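PDB 3TQT: D-alanine--D-alanine ligase from Coxiella burnetii, which joins two D-alanine molecules into D-alanyl-D-alanine at the expense of ATP, supplying the dipeptide for peptidoglycan synthesis. Local coordinates for residues A[131-134]-A[135-139]. Sequence-based numbering, arbitrary orientation.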
loop_
_atom_site.group_PDB
_atom_site.type_symbol
_atom_site.label_atom_id
_atom_site.label_comp_id
_atom_site.label_asym_id
_atom_site.label_seq_id
_atom_site.Cartn_x
_atom_site.Cartn_y
_atom_site.Cartn_z
ATOM N N ASN A 131 -3.456 0.193 -7.582
ATOM C CA ASN A 131 -3.818 1.021 -6.438
ATOM C C ASN A 131 -2.765 0.924 -5.330
ATOM O O ASN A 131 -1.706 0.353 -5.544
ATOM C CB ASN A 131 -5.222 0.701 -5.915
ATOM C CG ASN A 131 -5.314 -0.657 -5.228
ATOM O OD1 ASN A 131 -4.341 -1.404 -5.144
ATOM N ND2 ASN A 131 -6.501 -0.968 -4.714
ATOM N N VAL A 132 -3.051 1.476 -4.159
ATOM C CA VAL A 132 -2.040 1.522 -3.108
ATOM C C VAL A 132 -1.656 0.122 -2.656
ATOM O O VAL A 132 -0.479 -0.215 -2.572
ATOM C CB VAL A 132 -2.499 2.349 -1.893
ATOM C CG1 VAL A 132 -1.537 2.143 -0.717
ATOM C CG2 VAL A 132 -2.591 3.824 -2.274
ATOM N N GLN A 133 -2.657 -0.698 -2.367
ATOM C CA GLN A 133 -2.392 -2.039 -1.882
ATOM C C GLN A 133 -1.646 -2.896 -2.887
ATOM O O GLN A 133 -0.722 -3.623 -2.535
ATOM C CB GLN A 133 -3.688 -2.751 -1.505
ATOM C CG GLN A 133 -3.475 -4.244 -1.240
ATOM C CD GLN A 133 -4.706 -5.070 -1.560
ATOM O OE1 GLN A 133 -4.840 -5.605 -2.651
ATOM N NE2 GLN A 133 -5.619 -5.162 -0.608
ATOM N N SER A 134 -2.069 -2.833 -4.136
ATOM C CA SER A 134 -1.487 -3.669 -5.174
ATOM C C SER A 134 -0.071 -3.202 -5.492
ATOM O O SER A 134 0.812 -4.006 -5.754
ATOM C CB SER A 134 -2.348 -3.637 -6.445
ATOM O OG SER A 134 -1.895 -4.637 -7.340
ATOM N N SER A 135 0.134 -1.892 -5.490
ATOM C CA SER A 135 1.473 -1.351 -5.705
ATOM C C SER A 135 2.408 -1.867 -4.601
ATOM O O SER A 135 3.528 -2.285 -4.871
ATOM C CB SER A 135 1.443 0.177 -5.685
ATOM O OG SER A 135 0.640 0.678 -6.744
ATOM N N ALA A 136 1.936 -1.821 -3.359
ATOM C CA ALA A 136 2.770 -2.210 -2.221
ATOM C C ALA A 136 3.064 -3.692 -2.276
ATOM O O ALA A 136 4.197 -4.120 -2.066
ATOM C CB ALA A 136 2.105 -1.832 -0.910
ATOM N N VAL A 137 2.050 -4.486 -2.578
ATOM C CA VAL A 137 2.256 -5.922 -2.704
ATOM C C VAL A 137 3.247 -6.287 -3.825
ATOM O O VAL A 137 4.093 -7.166 -3.654
ATOM C CB VAL A 137 0.924 -6.674 -2.903
ATOM C CG1 VAL A 137 1.170 -8.116 -3.324
ATOM C CG2 VAL A 137 0.106 -6.626 -1.622
ATOM N N CYS A 138 3.145 -5.611 -4.959
ATOM C CA CYS A 138 3.994 -5.928 -6.103
ATOM C C CYS A 138 5.404 -5.355 -5.953
ATOM O O CYS A 138 6.367 -5.887 -6.515
ATOM C CB CYS A 138 3.352 -5.431 -7.398
ATOM S SG CYS A 138 1.887 -6.357 -7.878
ATOM N N MET A 139 5.516 -4.270 -5.201
ATOM C CA MET A 139 6.800 -3.600 -4.994
ATOM C C MET A 139 7.743 -4.439 -4.138
ATOM O O MET A 139 8.950 -4.475 -4.377
ATOM C CB MET A 139 6.575 -2.246 -4.320
ATOM C CG MET A 139 7.827 -1.447 -4.104
ATOM S SD MET A 139 8.273 -0.561 -5.603
ATOM C CE MET A 139 9.796 0.226 -5.078
#
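Ser-135 grips the backbone carbonyl of Asn-131 twice. Its N donates to Asn-131 O at 2.9 Å, and its hydroxyl OG donates to the same oxygen at 2.7 Å. The two donors arrive from opposite faces of the carbonyl plane, the hydroxyl well above it, with a C=O...OG angle of 142°. The first torsion of Ser-135 (chi1 -63°) keeps OG beside its own backbone N, which folds the hydroxyl back onto the preceding turn. The same asparagine also uses its side chain: Asn-131 OD1 accepts from Ser-134 N at 2.9 Å, close to straight (163° at the hydrogen).

The carbonyl O of Ser-134 receives Cys-138 N at 2.9 Å, and Cys-138 SG, also turned back along the helix, lies 3.3 Å from that Ser-134 O. The hydroxyl of Ser-134 bonds outside the helix, to Val-294 O. On another side Val-137 CG2 rests 3.2 Å from Gln-133 O, and both residues pack on Leu-143 of the second subunit.

Asn-131 is thus a classic N-cap, closing the first turn of the largely buried helix 132-139, part of which faces the second subunit and whose Cys-138 side chain lies about 7 Å from those of Glu-316 and Asn-318, predicted ligands of a magnesium site.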